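Local atomic coordinates of AxyAgu115A (Amphibacillus xylanus NBRC 15112, PDB entry 6NPS), a protein that acts as a family GH115 alpha-glucuronidase, a hydrolase that probably removes glucuronic acid side groups from hemicelluloses such as arabinoglucuronoxylan. Residues A[749-754]-A[774-779]; A[690-695]-A[770-775]; A[785-790]-A[961-966]; A[721-726]-A[744-749]. The protein carries 3 engineered substitutions. One frame throughout, in Å; residues are numbered along the deposited sequence.

Overall arrangement
Interactions 1, 2 and 4 lie in one beta sandwich, and interaction 3 joins strand 786-788 to residues 961-966 near the chain's end. Interactions 1 and 2 share V774 and V775 of strand 766-775, their centres about 10 Å apart. R748, from the 744-749 segment of interaction 4, joins all three: its guanidinium bonds V775 O, N776 OD1 and F692 O. Interaction 3 is tied to interaction 2 by T790 OG1 on L693 O, centre to centre about 14 Å, and to interaction 1 by Y964 OH on D778 O. Interactions 3 and 4 do not touch, their nearest atoms about 9 Å apart. The contact centres lie from about 32 Å (interaction 3) to 46 Å (interactions 1 and 4) from the centre of the chain.

Interaction 1: A[749-754]-A[774-779]; sequences DGLADQ and VVNNDF
N776 meets 749-754 with two nitrogens. Its CG stands anti to the backbone N (chi1 -155°), which carries the amide across to L751, where ND2 of N776 donates to L751 O at 2.8 Å. The acceptor lies close to the amide plane of N776, whereas ND2 sits above the carbonyl plane of L751. The other end of the amide, OD1, is bonded by R748 NH1, so both ends are gripped and the rotation of the group is fixed. Beside it N776 CB presses on A752 O at 3.3 Å. The backbone N of N776 makes the straighter bond, to D753 O at 2.8 Å and 170°. This bond closes the open end of the hairpin formed by strands 754-763 and 766-775, in which Q754 and V775 are an antiparallel non-hydrogen-bonded pair. Beyond the strand ends, where D753 precedes one strand and N777 follows the other, the D753 carboxylate and N777 amide lie stacked with planes 12° apart, OD1 of D753 being 3.9 Å from ND2 of N777. N777 OD1 accepts from F779 N in an Asx turn, and its ND2 shares water 1 with Q754 NE2, at the tip of an extended chain. The backbone N of N777 is buried without a partner. L751 CD2 meets V774 CG1 at 3.8 Å, the two side chains crossing at about a right angle beside V746 and W722.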
# COMPACT_ATOMS: atom_id res chain seq x y z
N ASP A 749 -22.10 -37.71 13.56
CA ASP A 749 -22.77 -38.98 13.86
C ASP A 749 -24.13 -39.03 13.15
O ASP A 749 -25.08 -38.36 13.56
CB ASP A 749 -22.92 -39.12 15.37
CG ASP A 749 -23.41 -40.54 15.80
OD1 ASP A 749 -23.13 -41.55 15.11
OD2 ASP A 749 -24.10 -40.63 16.85
N GLY A 750 -24.25 -39.88 12.12
CA GLY A 750 -25.52 -40.00 11.42
C GLY A 750 -25.77 -38.92 10.38
O GLY A 750 -26.86 -38.85 9.81
N LEU A 751 -24.77 -38.09 10.11
CA LEU A 751 -24.88 -37.03 9.11
C LEU A 751 -24.68 -37.59 7.70
O LEU A 751 -23.73 -38.35 7.45
CB LEU A 751 -23.83 -35.97 9.42
CG LEU A 751 -23.81 -34.60 8.74
CD1 LEU A 751 -25.06 -33.86 9.16
CD2 LEU A 751 -22.58 -33.87 9.19
N ALA A 752 -25.54 -37.16 6.78
CA ALA A 752 -25.46 -37.59 5.38
C ALA A 752 -24.13 -37.20 4.76
O ALA A 752 -23.39 -36.35 5.27
CB ALA A 752 -26.62 -36.99 4.57
N ASP A 753 -23.83 -37.83 3.62
CA ASP A 753 -22.55 -37.61 2.97
C ASP A 753 -22.31 -36.15 2.62
O ASP A 753 -21.18 -35.68 2.71
CB ASP A 753 -22.45 -38.47 1.72
CG ASP A 753 -22.16 -39.94 2.03
OD1 ASP A 753 -22.31 -40.78 1.12
OD2 ASP A 753 -21.77 -40.26 3.18
N GLN A 754 -23.35 -35.41 2.24
CA GLN A 754 -23.22 -33.97 2.03
C GLN A 754 -24.35 -33.24 2.73
O GLN A 754 -25.51 -33.64 2.62
CB GLN A 754 -23.18 -33.63 0.55
CG GLN A 754 -21.83 -33.97 -0.05
CD GLN A 754 -21.80 -33.85 -1.55
OE1 GLN A 754 -22.59 -33.11 -2.14
NE2 GLN A 754 -20.88 -34.57 -2.18
N VAL A 774 -20.60 -29.39 4.44
CA VAL A 774 -19.93 -30.49 5.10
C VAL A 774 -19.84 -31.67 4.14
O VAL A 774 -20.81 -32.00 3.47
CB VAL A 774 -20.69 -30.92 6.39
CG1 VAL A 774 -19.98 -32.14 7.02
CG2 VAL A 774 -20.73 -29.77 7.39
N VAL A 775 -18.68 -32.32 4.10
CA VAL A 775 -18.52 -33.62 3.46
C VAL A 775 -18.30 -34.66 4.55
O VAL A 775 -17.43 -34.50 5.42
CB VAL A 775 -17.36 -33.60 2.44
CG1 VAL A 775 -16.99 -35.02 2.02
CG2 VAL A 775 -17.73 -32.73 1.21
N ASN A 776 -19.12 -35.70 4.56
CA ASN A 776 -19.03 -36.73 5.59
C ASN A 776 -18.79 -38.11 4.99
O ASN A 776 -18.84 -39.11 5.72
CB ASN A 776 -20.31 -36.71 6.44
CG ASN A 776 -20.10 -37.26 7.83
OD1 ASN A 776 -19.09 -37.00 8.49
ND2 ASN A 776 -21.05 -38.06 8.28
N ASN A 777 -18.67 -38.18 3.68
CA ASN A 777 -18.17 -39.34 2.96
C ASN A 777 -16.70 -39.51 3.30
O ASN A 777 -15.91 -38.61 3.02
CB ASN A 777 -18.35 -39.06 1.47
CG ASN A 777 -18.27 -40.29 0.64
OD1 ASN A 777 -17.73 -41.31 1.08
ND2 ASN A 777 -18.80 -40.23 -0.58
N ASP A 778 -16.31 -40.63 3.88
CA ASP A 778 -14.89 -40.73 4.17
C ASP A 778 -14.09 -41.45 3.08
O ASP A 778 -12.85 -41.51 3.18
CB ASP A 778 -14.65 -41.39 5.53
CG ASP A 778 -13.67 -40.59 6.40
OD1 ASP A 778 -13.97 -40.36 7.59
OD2 ASP A 778 -12.60 -40.19 5.88
N PHE A 779 -14.75 -41.96 2.03
CA PHE A 779 -14.09 -42.38 0.80
C PHE A 779 -13.25 -43.65 0.98
O PHE A 779 -12.27 -43.87 0.27
CB PHE A 779 -13.22 -41.25 0.22
CG PHE A 779 -13.99 -39.99 -0.06
CD1 PHE A 779 -14.86 -39.92 -1.13
CD2 PHE A 779 -13.84 -38.89 0.76
CE1 PHE A 779 -15.58 -38.75 -1.39
CE2 PHE A 779 -14.54 -37.72 0.51
CZ PHE A 779 -15.41 -37.65 -0.55
O HOH W 1 -19.69 -37.41 -1.43

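Interaction 2: A[690-695]-A[770-775]; sequences VDFLEP and IVVPVV
Residues 691-693 make a short 3-10 turn, closed by L693 N on V690 O, that lies against the final residues of strand 766-775. A single direct main-chain hydrogen bond joins the two segments, V775 N to F692 O at 3.1 Å and nearly straight (169°), with the donor above the carbonyl plane. F692 O also takes R748 NH2. Water 2 adds a second link, accepting from F692 N at 2.8 Å and donating to P773 O at 2.6 Å. Farther on, P695 CA approaches V775 O at 3.4 Å in a CA-H...O contact. The turn straddles the strand, F692 meeting one of its sides and L693 the other. F692, with CG anti to the carbonyl carbon, sets CD2 of its ring obliquely against V772 CG1 at 3.7 Å and its CB against V774 CG2. L693 has the same first torsion; with chi2 at -179° CD1 is the extended branch and CD2 the one turned to the strand. CD2 of L693 lies between P773 CB and V775 CG2, each at 3.8 Å. V775 is covered most: its CB rests on L693 O at 3.4 Å, and CG1 runs alongside P695 CG. The contact continues the edge where strand 686-688 runs parallel to 766-775. F692 points into the sandwich, touching V744 and V746 of strand 739-746 and A700 of strand 700-706, while strand 754-763 pairs with 766-775 along its other edge.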
# COMPACT_ATOMS: atom_id res chain seq x y z
N VAL A 690 -15.29 -23.36 5.00
CA VAL A 690 -15.23 -24.59 4.22
C VAL A 690 -14.43 -25.70 4.91
O VAL A 690 -14.20 -26.74 4.30
CB VAL A 690 -14.69 -24.31 2.80
CG1 VAL A 690 -15.60 -23.31 2.10
CG2 VAL A 690 -13.23 -23.83 2.85
N ASP A 691 -14.05 -25.52 6.17
CA ASP A 691 -13.15 -26.48 6.83
C ASP A 691 -13.74 -27.90 6.84
O ASP A 691 -12.99 -28.88 6.75
CB ASP A 691 -12.85 -26.03 8.25
CG ASP A 691 -12.27 -24.60 8.32
OD1 ASP A 691 -12.97 -23.64 7.92
OD2 ASP A 691 -11.12 -24.44 8.80
N PHE A 692 -15.07 -28.03 6.98
CA PHE A 692 -15.66 -29.38 7.13
C PHE A 692 -15.86 -30.06 5.79
O PHE A 692 -16.39 -31.17 5.77
CB PHE A 692 -16.99 -29.31 7.91
CG PHE A 692 -16.84 -28.71 9.28
CD1 PHE A 692 -16.36 -29.47 10.34
CD2 PHE A 692 -17.12 -27.36 9.50
CE1 PHE A 692 -16.19 -28.89 11.61
CE2 PHE A 692 -16.94 -26.78 10.75
CZ PHE A 692 -16.48 -27.55 11.80
N LEU A 693 -15.43 -29.43 4.69
CA LEU A 693 -15.40 -30.11 3.41
C LEU A 693 -14.36 -31.23 3.38
O LEU A 693 -14.38 -32.05 2.45
CB LEU A 693 -15.13 -29.09 2.30
CG LEU A 693 -16.32 -28.16 1.96
CD1 LEU A 693 -15.98 -27.20 0.86
CD2 LEU A 693 -17.61 -28.95 1.59
N GLU A 694 -13.46 -31.32 4.38
CA GLU A 694 -12.66 -32.55 4.51
C GLU A 694 -13.25 -33.45 5.59
O GLU A 694 -13.43 -32.99 6.73
CB GLU A 694 -11.22 -32.19 4.84
CG GLU A 694 -10.71 -31.18 3.81
CD GLU A 694 -9.22 -30.79 3.90
OE1 GLU A 694 -8.68 -30.55 5.00
OE2 GLU A 694 -8.60 -30.67 2.82
N PRO A 695 -13.52 -34.72 5.27
CA PRO A 695 -14.27 -35.59 6.19
C PRO A 695 -13.62 -35.81 7.55
O PRO A 695 -14.34 -36.12 8.50
CB PRO A 695 -14.34 -36.93 5.43
CG PRO A 695 -13.80 -36.69 4.09
CD PRO A 695 -12.99 -35.44 4.10
N ILE A 770 -22.98 -17.27 7.98
CA ILE A 770 -21.82 -18.10 7.67
C ILE A 770 -22.33 -19.43 7.14
O ILE A 770 -23.11 -20.12 7.83
CB ILE A 770 -20.93 -18.28 8.91
CG1 ILE A 770 -20.41 -16.93 9.38
CG2 ILE A 770 -19.79 -19.28 8.64
CD1 ILE A 770 -19.46 -17.03 10.53
N VAL A 771 -21.98 -19.76 5.90
CA VAL A 771 -22.48 -20.99 5.29
C VAL A 771 -21.48 -22.10 5.54
O VAL A 771 -20.28 -21.93 5.29
CB VAL A 771 -22.74 -20.82 3.79
CG1 VAL A 771 -23.28 -22.16 3.21
CG2 VAL A 771 -23.76 -19.69 3.57
N VAL A 772 -21.97 -23.23 6.06
CA VAL A 772 -21.08 -24.30 6.50
C VAL A 772 -21.43 -25.56 5.72
O VAL A 772 -22.28 -26.35 6.16
CB VAL A 772 -21.18 -24.51 8.01
CG1 VAL A 772 -20.15 -25.58 8.51
CG2 VAL A 772 -20.97 -23.17 8.75
N PRO A 773 -20.80 -25.81 4.57
CA PRO A 773 -21.01 -27.07 3.87
C PRO A 773 -20.11 -28.16 4.45
O PRO A 773 -18.99 -27.90 4.90
CB PRO A 773 -20.62 -26.73 2.42
CG PRO A 773 -19.51 -25.70 2.60
CD PRO A 773 -19.86 -24.90 3.86
N VAL A 774 -20.60 -29.39 4.44
CA VAL A 774 -19.93 -30.49 5.10
C VAL A 774 -19.84 -31.67 4.14
O VAL A 774 -20.81 -32.00 3.47
CB VAL A 774 -20.69 -30.92 6.39
CG1 VAL A 774 -19.98 -32.14 7.02
CG2 VAL A 774 -20.73 -29.77 7.39
N VAL A 775 -18.68 -32.32 4.10
CA VAL A 775 -18.52 -33.62 3.46
C VAL A 775 -18.30 -34.66 4.55
O VAL A 775 -17.43 -34.50 5.42
CB VAL A 775 -17.36 -33.60 2.44
CG1 VAL A 775 -16.99 -35.02 2.02
CG2 VAL A 775 -17.73 -32.73 1.21
O HOH W 2 -17.25 -26.41 6.21

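Interaction 3: A[785-790]-A[961-966]; sequences MTFVDT and NETYYV
Three main-chain hydrogen bonds join the segments, which run at 104° to each other, so that backbone bridging is limited to F787 with Y965. M785 N donates to V966 O at 2.9 Å and V966 N to T786 O at 3.0 Å. The third, V788 N to Y964 O at 3.2 Å, lies in the carbonyl plane. Water 3 gives hydrogens to V788 O and Y964 O and accepts one from T963 OG1, which is also bonded by S795 N. Here the tail after strand 940-948 is laid against strand 786-788, which pairs in parallel with strand 847-854 in the beta-rich region assigned to the galactose-binding-like clan. Among the aromatic contacts, Y965 CB sits over the centre of the F787 ring, a CH-pi contact of 3.6 Å only 3° off the normal. Y965 keeps CG in the crowded position between the backbone N and the carbonyl carbon (chi1 58°), which carries its own ring alongside that of F787, obliquely, with CD2 of Y965 3.6 Å from CE2 of F787. M785, bent at chi2 and chi3, curls back to put SD 3.8 Å from CE1 of Y965 in an oblique Met-aromatic contact. At the edge of the F787 ring lies the E962 carboxylate, OE2 being 3.6 Å from CZ of F787; H800 ND1 and E797 N bond that same oxygen. Apolar contacts are looser: V788 CB faces the edge of the Y964 ring, and the V788 and V966 methyls meet tip to tip.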
# COMPACT_ATOMS: atom_id res chain seq x y z
N MET A 785 -3.97 -43.21 0.41
CA MET A 785 -3.21 -42.17 -0.27
C MET A 785 -3.94 -41.59 -1.49
O MET A 785 -3.32 -40.86 -2.26
CB MET A 785 -1.81 -42.66 -0.69
CG MET A 785 -1.07 -43.39 0.43
SD MET A 785 -0.89 -42.37 1.92
CE MET A 785 0.20 -41.13 1.27
N THR A 786 -5.24 -41.84 -1.64
CA THR A 786 -5.99 -41.16 -2.69
C THR A 786 -6.41 -39.77 -2.24
O THR A 786 -7.16 -39.63 -1.26
CB THR A 786 -7.23 -41.96 -3.06
OG1 THR A 786 -6.83 -43.27 -3.44
CG2 THR A 786 -7.96 -41.27 -4.21
N PHE A 787 -5.96 -38.74 -2.96
CA PHE A 787 -6.38 -37.38 -2.67
C PHE A 787 -7.76 -37.14 -3.27
O PHE A 787 -8.06 -37.58 -4.39
CB PHE A 787 -5.35 -36.38 -3.20
CG PHE A 787 -4.11 -36.31 -2.34
CD1 PHE A 787 -3.11 -37.26 -2.47
CD2 PHE A 787 -3.98 -35.32 -1.37
CE1 PHE A 787 -2.01 -37.22 -1.65
CE2 PHE A 787 -2.88 -35.28 -0.55
CZ PHE A 787 -1.88 -36.23 -0.70
N VAL A 788 -8.63 -36.48 -2.52
CA VAL A 788 -10.02 -36.30 -2.97
C VAL A 788 -10.31 -34.81 -3.01
O VAL A 788 -10.22 -34.13 -1.98
CB VAL A 788 -11.03 -37.02 -2.06
CG1 VAL A 788 -12.47 -36.77 -2.57
CG2 VAL A 788 -10.80 -38.54 -2.05
N ASP A 789 -10.64 -34.29 -4.20
CA ASP A 789 -10.98 -32.87 -4.35
C ASP A 789 -12.34 -32.58 -3.73
O ASP A 789 -13.38 -32.89 -4.31
CB ASP A 789 -10.98 -32.47 -5.82
CG ASP A 789 -11.35 -30.98 -6.04
OD1 ASP A 789 -11.77 -30.28 -5.08
OD2 ASP A 789 -11.21 -30.49 -7.19
N THR A 790 -12.36 -31.92 -2.58
CA THR A 790 -13.62 -31.40 -2.08
C THR A 790 -13.65 -29.88 -1.97
O THR A 790 -14.75 -29.32 -1.90
CB THR A 790 -13.94 -32.00 -0.71
OG1 THR A 790 -12.88 -31.67 0.21
CG2 THR A 790 -14.07 -33.50 -0.81
N ASN A 961 -2.11 -25.43 2.13
CA ASN A 961 -1.70 -26.58 2.92
C ASN A 961 -2.31 -27.85 2.33
O ASN A 961 -3.24 -27.81 1.53
CB ASN A 961 -2.07 -26.38 4.38
CG ASN A 961 -3.52 -26.08 4.56
OD1 ASN A 961 -3.98 -24.99 4.24
ND2 ASN A 961 -4.27 -27.06 5.08
N GLU A 962 -1.72 -29.00 2.67
CA GLU A 962 -2.11 -30.27 2.06
C GLU A 962 -3.60 -30.54 2.28
O GLU A 962 -4.14 -30.32 3.36
CB GLU A 962 -1.27 -31.39 2.64
CG GLU A 962 -1.52 -32.79 2.03
CD GLU A 962 -0.48 -33.82 2.48
OE1 GLU A 962 -0.27 -33.96 3.70
OE2 GLU A 962 0.16 -34.47 1.62
N THR A 963 -4.27 -31.04 1.24
CA THR A 963 -5.70 -31.34 1.35
C THR A 963 -5.90 -32.81 1.71
O THR A 963 -4.95 -33.57 1.89
CB THR A 963 -6.41 -30.97 0.05
OG1 THR A 963 -5.72 -31.59 -1.06
CG2 THR A 963 -6.43 -29.44 -0.15
N TYR A 964 -7.15 -33.22 1.79
CA TYR A 964 -7.47 -34.52 2.37
C TYR A 964 -7.05 -35.68 1.46
O TYR A 964 -7.26 -35.64 0.24
CB TYR A 964 -8.97 -34.60 2.65
CG TYR A 964 -9.43 -35.97 3.08
CD1 TYR A 964 -9.32 -36.37 4.41
CD2 TYR A 964 -10.01 -36.86 2.18
CE1 TYR A 964 -9.75 -37.65 4.83
CE2 TYR A 964 -10.43 -38.12 2.59
CZ TYR A 964 -10.31 -38.50 3.91
OH TYR A 964 -10.74 -39.76 4.32
N TYR A 965 -6.51 -36.75 2.07
CA TYR A 965 -6.31 -38.02 1.37
C TYR A 965 -6.76 -39.15 2.27
O TYR A 965 -6.66 -39.06 3.49
CB TYR A 965 -4.81 -38.27 0.94
CG TYR A 965 -3.80 -38.26 2.07
CD1 TYR A 965 -3.37 -39.43 2.67
CD2 TYR A 965 -3.25 -37.05 2.53
CE1 TYR A 965 -2.45 -39.43 3.73
CE2 TYR A 965 -2.31 -37.02 3.58
CZ TYR A 965 -1.92 -38.23 4.18
OH TYR A 965 -1.00 -38.23 5.23
N VAL A 966 -7.21 -40.24 1.64
CA VAL A 966 -7.75 -41.39 2.36
C VAL A 966 -6.64 -42.03 3.19
O VAL A 966 -5.52 -42.23 2.71
CB VAL A 966 -8.36 -42.38 1.36
CG1 VAL A 966 -8.84 -43.70 2.06
CG2 VAL A 966 -9.50 -41.69 0.63
O HOH W 3 -7.32 -33.67 -1.57
O HOH W 4 -9.57 -31.51 0.57

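Interaction 4: A[721-726]-A[744-749]; sequences DWLSCS and VFVDRD
F745, W722 and V744 lose the most surface where strand 723-725 pairs antiparallel with 744-746 at the edge of a beta sandwich. F745 exchanges both main-chain bonds with S724: F745 N gives to S724 O at 2.8 Å and F745 O accepts from S724 N at 3.0 Å, each in the carbonyl plane. Its ring turns toward 724-726, with S724 OG in plane at the edge, 3.7 Å from CD2 of F745, while CE2 of F745 nears S726 N. Water 5 donates to F745 O and W722 O and lies 3.1 Å from S724 OG. W722 O also receives D747 N at 2.8 Å, nearly straight (172°), and D747 OD1 accepts from D749 N in an Asx turn. The indole of W722, set in the crowded position (chi1 50°), runs alongside V746, CE3 of W722 touching V746 CG1 at 3.8 Å. On that same side V744 CG1, anti to the backbone N, meets L723 CD1 at 3.6 Å, crossing obliquely. Strand 723-725 is the outermost of its sheet, and 739-746 continues to strand 700-706. L723, C725 and V744 face I759 of strand 754-763, and V746 and W722 cover V774 of strand 766-775 in the sandwich's other sheet.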
# COMPACT_ATOMS: atom_id res chain seq x y z
N ASP A 721 -29.62 -28.85 13.89
CA ASP A 721 -29.29 -29.45 15.17
C ASP A 721 -27.88 -30.03 15.21
O ASP A 721 -27.25 -30.02 16.27
CB ASP A 721 -30.31 -30.54 15.51
CG ASP A 721 -31.73 -29.99 15.53
OD1 ASP A 721 -32.63 -30.57 14.88
OD2 ASP A 721 -31.94 -28.94 16.18
N TRP A 722 -27.35 -30.51 14.08
CA TRP A 722 -25.96 -31.01 14.07
C TRP A 722 -24.87 -29.92 14.09
O TRP A 722 -23.68 -30.27 14.16
CB TRP A 722 -25.72 -31.89 12.84
CG TRP A 722 -26.16 -31.28 11.55
CD1 TRP A 722 -27.40 -31.38 10.98
CD2 TRP A 722 -25.37 -30.48 10.65
NE1 TRP A 722 -27.43 -30.69 9.78
CE2 TRP A 722 -26.19 -30.14 9.56
CE3 TRP A 722 -24.04 -30.04 10.66
CZ2 TRP A 722 -25.73 -29.35 8.49
CZ3 TRP A 722 -23.59 -29.26 9.59
CH2 TRP A 722 -24.44 -28.93 8.53
N LEU A 723 -25.23 -28.64 14.00
CA LEU A 723 -24.25 -27.56 13.84
C LEU A 723 -24.35 -26.62 15.04
O LEU A 723 -25.44 -26.12 15.35
CB LEU A 723 -24.50 -26.78 12.54
CG LEU A 723 -23.66 -25.52 12.22
CD1 LEU A 723 -22.21 -25.88 12.02
CD2 LEU A 723 -24.22 -24.83 10.95
N SER A 724 -23.25 -26.42 15.74
CA SER A 724 -23.33 -25.57 16.92
C SER A 724 -22.03 -24.78 17.06
O SER A 724 -21.03 -25.06 16.39
CB SER A 724 -23.61 -26.40 18.18
OG SER A 724 -22.49 -27.21 18.45
N CYS A 725 -22.05 -23.79 17.96
CA CYS A 725 -20.89 -22.95 18.22
C CYS A 725 -20.60 -22.86 19.71
O CYS A 725 -21.44 -23.18 20.55
CB CYS A 725 -21.06 -21.53 17.66
SG CYS A 725 -21.68 -21.40 16.00
N SER A 726 -19.39 -22.37 20.02
CA SER A 726 -18.95 -22.27 21.40
C SER A 726 -19.69 -21.18 22.18
O SER A 726 -19.56 -21.14 23.41
CB SER A 726 -17.43 -22.03 21.48
OG SER A 726 -16.94 -21.02 20.60
N VAL A 744 -16.66 -23.66 15.92
CA VAL A 744 -17.80 -24.27 15.25
C VAL A 744 -17.65 -25.79 15.35
O VAL A 744 -16.56 -26.32 15.13
CB VAL A 744 -17.88 -23.85 13.77
CG1 VAL A 744 -19.12 -24.43 13.14
CG2 VAL A 744 -17.93 -22.32 13.67
N PHE A 745 -18.76 -26.48 15.63
CA PHE A 745 -18.78 -27.93 15.85
C PHE A 745 -19.81 -28.58 14.94
O PHE A 745 -20.96 -28.12 14.87
CB PHE A 745 -19.10 -28.31 17.31
CG PHE A 745 -18.28 -27.57 18.31
CD1 PHE A 745 -16.92 -27.79 18.40
CD2 PHE A 745 -18.86 -26.61 19.14
CE1 PHE A 745 -16.14 -27.10 19.31
CE2 PHE A 745 -18.08 -25.92 20.07
CZ PHE A 745 -16.72 -26.16 20.14
N VAL A 746 -19.40 -29.65 14.25
CA VAL A 746 -20.30 -30.44 13.42
C VAL A 746 -20.43 -31.83 14.04
O VAL A 746 -19.43 -32.53 14.23
CB VAL A 746 -19.78 -30.53 11.98
CG1 VAL A 746 -20.57 -31.57 11.19
CG2 VAL A 746 -19.91 -29.16 11.31
N ASP A 747 -21.65 -32.24 14.33
CA ASP A 747 -21.89 -33.61 14.80
C ASP A 747 -22.00 -34.51 13.58
O ASP A 747 -23.03 -34.53 12.91
CB ASP A 747 -23.14 -33.68 15.65
CG ASP A 747 -23.34 -35.06 16.27
OD1 ASP A 747 -22.41 -35.91 16.16
OD2 ASP A 747 -24.41 -35.27 16.87
N ARG A 748 -20.94 -35.25 13.29
CA ARG A 748 -20.89 -36.13 12.13
C ARG A 748 -21.64 -37.44 12.34
O ARG A 748 -21.83 -38.18 11.37
CB ARG A 748 -19.42 -36.40 11.76
CG ARG A 748 -18.71 -35.10 11.33
CD ARG A 748 -17.31 -35.40 10.78
NE ARG A 748 -16.65 -34.23 10.19
CZ ARG A 748 -16.73 -33.87 8.92
NH1 ARG A 748 -17.49 -34.55 8.07
NH2 ARG A 748 -16.07 -32.79 8.49
N ASP A 749 -22.10 -37.71 13.56
CA ASP A 749 -22.77 -38.98 13.86
C ASP A 749 -24.13 -39.03 13.15
O ASP A 749 -25.08 -38.36 13.56
CB ASP A 749 -22.92 -39.12 15.37
CG ASP A 749 -23.41 -40.54 15.80
OD1 ASP A 749 -23.13 -41.55 15.11
OD2 ASP A 749 -24.10 -40.63 16.85
O HOH W 5 -22.67 -29.67 16.65